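Putative tryptophan halogenase (Xanthomonas campestris pv. campestris, PDB 6Y1W) is a putative flavin-dependent halogenase, probably using reduced FAD and oxygen to halogenate an aromatic substrate, and is seen here without its flavin. Local coordinates at residues A[136-141]-A[477-482]; A[152-157]-A[486-491]. All blocks are in the same frame, centred on the assembly; numbering follows the deposited sequence.

Contact 1. Residues A[136-141]-A[477-482]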
loop_
_atom_site.group_PDB
_atom_site.type_symbol
_atom_site.label_atom_id
_atom_site.label_comp_id
_atom_site.label_asym_id
_atom_site.label_seq_id
_atom_site.Cartn_x
_atom_site.Cartn_y
_atom_site.Cartn_z
ATOM N N PHE A 136 10.613 19.172 17.263
ATOM C CA PHE A 136 9.673 18.302 16.565
ATOM C C PHE A 136 9.109 17.224 17.479
ATOM O O PHE A 136 7.933 16.865 17.367
ATOM C CB PHE A 136 10.379 17.645 15.367
ATOM C CG PHE A 136 9.437 16.992 14.378
ATOM C CD1 PHE A 136 8.497 17.747 13.712
ATOM C CD2 PHE A 136 9.533 15.628 14.086
ATOM C CE1 PHE A 136 7.632 17.179 12.786
ATOM C CE2 PHE A 136 8.671 15.042 13.166
ATOM C CZ PHE A 136 7.713 15.807 12.517
ATOM N N GLY A 137 9.933 16.701 18.400
ATOM C CA GLY A 137 9.465 15.614 19.264
ATOM C C GLY A 137 8.366 16.017 20.231
ATOM O O GLY A 137 7.595 15.160 20.672
ATOM N N ASP A 138 8.255 17.316 20.556
ATOM C CA ASP A 138 7.224 17.780 21.481
ATOM C C ASP A 138 5.808 17.567 20.971
ATOM O O ASP A 138 4.861 17.696 21.753
ATOM C CB ASP A 138 7.375 19.286 21.781
ATOM C CG ASP A 138 8.574 19.577 22.684
ATOM O OD1 ASP A 138 9.271 18.621 23.061
ATOM O OD2 ASP A 138 8.860 20.757 22.995
ATOM N N TYR A 139 5.634 17.235 19.699
ATOM C CA TYR A 139 4.313 17.087 19.108
ATOM C C TYR A 139 3.903 15.627 18.918
ATOM O O TYR A 139 2.929 15.365 18.220
ATOM C CB TYR A 139 4.264 17.867 17.779
ATOM C CG TYR A 139 4.684 19.313 18.001
ATOM C CD1 TYR A 139 3.766 20.243 18.516
ATOM C CD2 TYR A 139 5.973 19.745 17.691
ATOM C CE1 TYR A 139 4.160 21.566 18.745
ATOM C CE2 TYR A 139 6.361 21.082 17.928
ATOM C CZ TYR A 139 5.432 21.971 18.438
ATOM O OH TYR A 139 5.784 23.287 18.704
ATOM N N CYS A 140 4.603 14.687 19.558
ATOM C CA CYS A 140 4.356 13.249 19.410
ATOM C C CYS A 140 4.229 12.603 20.791
ATOM O O CYS A 140 5.194 12.615 21.571
ATOM C CB CYS A 140 5.505 12.591 18.649
ATOM S SG CYS A 140 5.255 10.820 18.460
ATOM N N LEU A 141 3.060 12.026 21.080
ATOM C CA LEU A 141 2.816 11.455 22.414
ATOM C C LEU A 141 3.788 10.319 22.730
ATOM O O LEU A 141 4.364 10.256 23.825
ATOM C CB LEU A 141 1.375 10.942 22.503
ATOM C CG LEU A 141 1.021 10.175 23.788
ATOM C CD1 LEU A 141 1.150 11.078 25.022
ATOM C CD2 LEU A 141 -0.370 9.497 23.684
ATOM N N GLY A 477 -1.960 23.945 20.280
ATOM C CA GLY A 477 -3.098 23.084 20.565
ATOM C C GLY A 477 -2.714 21.618 20.527
ATOM O O GLY A 477 -3.118 20.839 21.395
ATOM N N ILE A 478 -1.903 21.230 19.536
ATOM C CA ILE A 478 -1.358 19.865 19.497
ATOM C C ILE A 478 -0.520 19.579 20.749
ATOM O O ILE A 478 -0.690 18.540 21.411
ATOM C CB ILE A 478 -0.534 19.664 18.210
ATOM C CG1 ILE A 478 -1.448 19.665 16.965
ATOM C CG2 ILE A 478 0.301 18.378 18.275
ATOM C CD1 ILE A 478 -0.668 19.882 15.692
ATOM N N ARG A 479 0.403 20.482 21.098
ATOM C CA ARG A 479 1.278 20.201 22.239
ATOM C C ARG A 479 0.474 20.084 23.533
ATOM O O ARG A 479 0.799 19.258 24.408
ATOM C CB ARG A 479 2.356 21.275 22.359
ATOM C CG ARG A 479 3.499 20.867 23.298
ATOM C CD ARG A 479 4.606 21.872 23.312
ATOM N NE ARG A 479 4.158 23.135 23.881
ATOM C CZ ARG A 479 4.048 23.343 25.184
ATOM N NH1 ARG A 479 4.369 22.370 26.031
ATOM N NH2 ARG A 479 3.627 24.514 25.635
ATOM N N GLN A 480 -0.579 20.900 23.682
ATOM C CA GLN A 480 -1.390 20.815 24.895
ATOM C C GLN A 480 -2.144 19.501 24.978
ATOM O O GLN A 480 -2.289 18.938 26.074
ATOM C CB GLN A 480 -2.372 21.986 24.978
ATOM C CG GLN A 480 -1.678 23.290 25.220
ATOM C CD GLN A 480 -2.608 24.484 25.023
ATOM O OE1 GLN A 480 -3.784 24.325 24.673
ATOM N NE2 GLN A 480 -2.078 25.685 25.224
ATOM N N ARG A 481 -2.610 18.989 23.833
ATOM C CA ARG A 481 -3.274 17.698 23.828
ATOM C C ARG A 481 -2.281 16.569 24.136
ATOM O O ARG A 481 -2.581 15.683 24.938
ATOM C CB ARG A 481 -3.983 17.497 22.494
ATOM C CG ARG A 481 -5.221 18.425 22.340
ATOM C CD ARG A 481 -6.044 18.091 21.099
ATOM N NE ARG A 481 -5.399 18.564 19.875
ATOM C CZ ARG A 481 -5.507 19.802 19.397
ATOM N NH1 ARG A 481 -6.243 20.711 20.030
ATOM N NH2 ARG A 481 -4.876 20.131 18.282
ATOM N N VAL A 482 -1.059 16.635 23.586
ATOM C CA VAL A 482 -0.036 15.640 23.948
ATOM C C VAL A 482 0.232 15.660 25.448
ATOM O O VAL A 482 0.275 14.611 26.109
ATOM C CB VAL A 482 1.258 15.914 23.160
ATOM C CG1 VAL A 482 2.507 15.170 23.765
ATOM C CG2 VAL A 482 1.062 15.620 21.699
#

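Contact 2. Residues A[152-157]-A[486-491]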
loop_
_atom_site.group_PDB
_atom_site.type_symbol
_atom_site.label_atom_id
_atom_site.label_comp_id
_atom_site.label_asym_id
_atom_site.label_seq_id
_atom_site.Cartn_x
_atom_site.Cartn_y
_atom_site.Cartn_z
ATOM N N ALA A 152 0.679 3.460 29.466
ATOM C CA ALA A 152 -0.511 2.620 29.643
ATOM C C ALA A 152 -1.212 2.537 28.292
ATOM O O ALA A 152 -0.946 3.343 27.411
ATOM C CB ALA A 152 -1.438 3.200 30.736
ATOM N N HIS A 153 -2.094 1.538 28.114
ATOM C CA HIS A 153 -2.877 1.497 26.882
ATOM C C HIS A 153 -3.861 2.659 26.860
ATOM O O HIS A 153 -4.368 3.082 27.899
ATOM C CB HIS A 153 -3.688 0.201 26.739
ATOM C CG HIS A 153 -2.872 -1.040 26.840
ATOM N ND1 HIS A 153 -2.612 -1.656 28.044
ATOM C CD2 HIS A 153 -2.252 -1.776 25.895
ATOM C CE1 HIS A 153 -1.873 -2.732 27.834
ATOM N NE2 HIS A 153 -1.630 -2.823 26.537
ATOM N N LEU A 154 -4.149 3.146 25.664
ATOM C CA LEU A 154 -5.186 4.163 25.520
ATOM C C LEU A 154 -6.333 3.644 24.669
ATOM O O LEU A 154 -6.134 2.763 23.829
ATOM C CB LEU A 154 -4.615 5.440 24.893
ATOM C CG LEU A 154 -3.767 6.283 25.845
ATOM C CD1 LEU A 154 -3.098 7.460 25.109
ATOM C CD2 LEU A 154 -4.658 6.771 26.996
ATOM N N PRO A 155 -7.545 4.185 24.847
ATOM C CA PRO A 155 -8.689 3.695 24.066
ATOM C C PRO A 155 -8.430 3.762 22.568
ATOM O O PRO A 155 -7.727 4.646 22.074
ATOM C CB PRO A 155 -9.825 4.642 24.473
ATOM C CG PRO A 155 -9.448 5.127 25.823
ATOM C CD PRO A 155 -7.943 5.206 25.834
ATOM N N ASN A 156 -9.005 2.786 21.849
ATOM C CA ASN A 156 -8.951 2.724 20.384
ATOM C C ASN A 156 -7.515 2.767 19.875
ATOM O O ASN A 156 -7.200 3.489 18.924
ATOM C CB ASN A 156 -9.776 3.844 19.744
ATOM C CG ASN A 156 -11.196 3.899 20.275
ATOM O OD1 ASN A 156 -11.725 4.977 20.556
ATOM N ND2 ASN A 156 -11.817 2.734 20.426
ATOM N N GLY A 157 -6.643 2.000 20.524
ATOM C CA GLY A 157 -5.234 1.972 20.128
ATOM C C GLY A 157 -4.578 3.334 20.076
ATOM O O GLY A 157 -3.801 3.613 19.151
ATOM N N LEU A 486 -0.326 12.718 28.136
ATOM C CA LEU A 486 0.845 12.180 28.818
ATOM C C LEU A 486 0.660 12.212 30.325
ATOM O O LEU A 486 1.079 11.283 31.029
ATOM C CB LEU A 486 2.069 12.990 28.418
ATOM C CG LEU A 486 3.428 12.633 29.005
ATOM C CD1 LEU A 486 3.967 11.308 28.405
ATOM C CD2 LEU A 486 4.395 13.751 28.750
ATOM N N ALA A 487 0.039 13.285 30.842
ATOM C CA ALA A 487 -0.145 13.411 32.291
ATOM C C ALA A 487 -1.063 12.336 32.871
ATOM O O ALA A 487 -1.067 12.139 34.089
ATOM C CB ALA A 487 -0.712 14.794 32.630
ATOM N N ARG A 488 -1.859 11.673 32.044
ATOM C CA ARG A 488 -2.739 10.589 32.461
ATOM C C ARG A 488 -2.068 9.220 32.420
ATOM O O ARG A 488 -2.685 8.232 32.837
ATOM C CB ARG A 488 -3.987 10.540 31.589
ATOM C CG ARG A 488 -4.795 11.813 31.587
ATOM C CD ARG A 488 -5.737 11.834 30.392
ATOM N NE ARG A 488 -6.191 10.497 30.037
ATOM C CZ ARG A 488 -6.665 10.153 28.844
ATOM N NH1 ARG A 488 -7.061 8.903 28.628
ATOM N NH2 ARG A 488 -6.729 11.050 27.864
ATOM N N LEU A 489 -0.825 9.143 31.964
ATOM C CA LEU A 489 -0.164 7.841 31.877
ATOM C C LEU A 489 0.699 7.599 33.113
ATOM O O LEU A 489 1.389 8.517 33.571
ATOM C CB LEU A 489 0.715 7.776 30.616
ATOM C CG LEU A 489 -0.006 8.036 29.296
ATOM C CD1 LEU A 489 1.086 8.044 28.236
ATOM C CD2 LEU A 489 -1.031 6.979 29.030
ATOM N N PRO A 490 0.678 6.407 33.720
ATOM C CA PRO A 490 1.480 6.165 34.936
ATOM C C PRO A 490 2.930 5.879 34.605
ATOM O O PRO A 490 3.251 5.555 33.442
ATOM C CB PRO A 490 0.824 4.922 35.549
ATOM C CG PRO A 490 0.357 4.148 34.329
ATOM C CD PRO A 490 -0.125 5.229 33.350
ATOM N N PRO A 491 3.808 5.924 35.599
ATOM C CA PRO A 491 5.173 5.408 35.414
ATOM C C PRO A 491 5.154 3.963 34.910
ATOM O O PRO A 491 4.322 3.151 35.321
ATOM C CB PRO A 491 5.791 5.510 36.819
ATOM C CG PRO A 491 4.937 6.554 37.530
ATOM C CD PRO A 491 3.561 6.394 36.983
#

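Contact 1. Residues A[136-141]-A[477-482]
Val482 overlaps the backbone where a short 3-10 turn, residues 136-138, runs through Tyr139 and Cys140 into helix 141-148. This is loop-on-helix packing in the helical part of a flavin-dependent halogenase: the connection between helices 120-129 and 141-148 lies against helix 468-486, and Val482 and, three and four residues before it, Arg479 and Ile478 supply the touching surface. The two methyls of Val482 divide the work. CG1, anti to the backbone N (chi1 164°), reaches Leu141 CA and Asp138 O, while Val482 CG2 lies 4.0 Å from Tyr139 O.

One turn back, Ile478 meets Tyr139, the two side chains crossing at about a right angle. The Ile478 CG2 methyl sits at the edge of the Tyr139 ring, near the ring plane, 3.9 Å from Tyr139 CD1. Tyr139 CG is anti to the carbonyl carbon (chi1 -54°), and the ring extends past Ile478 to bring Tyr139 CE1 within 4.0 Å of Arg479 CB. At the far end of the ring, Tyr139 OH is hydrogen-bonded to Arg134 N, which ties the phenol to its own loop.

Arg479 contributes its aliphatic shaft. Arg479 CG comes to 3.8 Å from Asp138 O, and CD meets Asp138 CB. The chain of Arg479 bends at chi3 (66°), which places NE, and NE forms a salt bridge with Glu476 OE2, whereas Asp138 OD2 forms one with Arg134 NE. Each is paired within its own part of the chain, although Arg134 NE and Arg479 NE, like charges, lie close; Asp138 OD2 and Arg479 NE remain 5.3 Å apart. No hydrogen bond joins 136-141 to 477-482, so the grip is by van der Waals contact. Where helix 141-148 begins, Leu141 CD1 rests 3.8 Å from Val482 O.

Contact 2. Residues A[152-157]-A[486-491]
Leu154 and Leu489 cross at about a right angle, meeting through their CD2 methyls at 4.2 Å. Leu489 CG is anti to the carbonyl carbon (chi1 -57°), and beyond it Leu489 CD2 lies 3.9 Å from Ala152 N. Ala152 points its CB toward the other segment and sets it against the Pro490 ring, with Ala152 CB 3.6 Å from Pro490 CD and a little farther from CG.

Arg488 reaches the same Leu154 methyl from another direction. Its chain bends at chi3 and crosses Leu154 obliquely, bringing Arg488 NH1 to 3.6 Å from Leu154 CD2.

The contact joins two loops. Loop 152-157 leads to strand 162-166; in loop 486-491 a type I beta turn from Leu486 to Leu489 follows helix 468-486, ahead of helix 492-499. Phe495 of that last helix touches both Ala152 and Pro490.

The touching groups are mainly methyls and a proline ring, with Leu489 CD2 set against the Ala152 backbone; no hydrogen bond links the segments. Ala152 O, against which Leu489 CD2 packs at 4.0 Å, has no hydrogen-bond partner in the model, which would be expected to cost some of what the apolar contact gains.

Contacts 1 and 2 lie one after the other along the same pair of chain regions, their centres 15 Å apart. Helix 141-148 starts at contact 1 and leads toward the loop of contact 2, while helix 468-486 passes through contact 1 and ends at contact 2. Leu141 bridges the two: Leu141 CD2 lies 3.7 Å from Leu154 CD1, and Leu141 CD1 lies 3.8 Å from Leu486 N. Together they illustrate a late helix and its following loop packed in succession on a much earlier part of the chain. Both are away from the predicted flavin and substrate sites; the Cys140 side chain is about 11 Å from a bound butanediol.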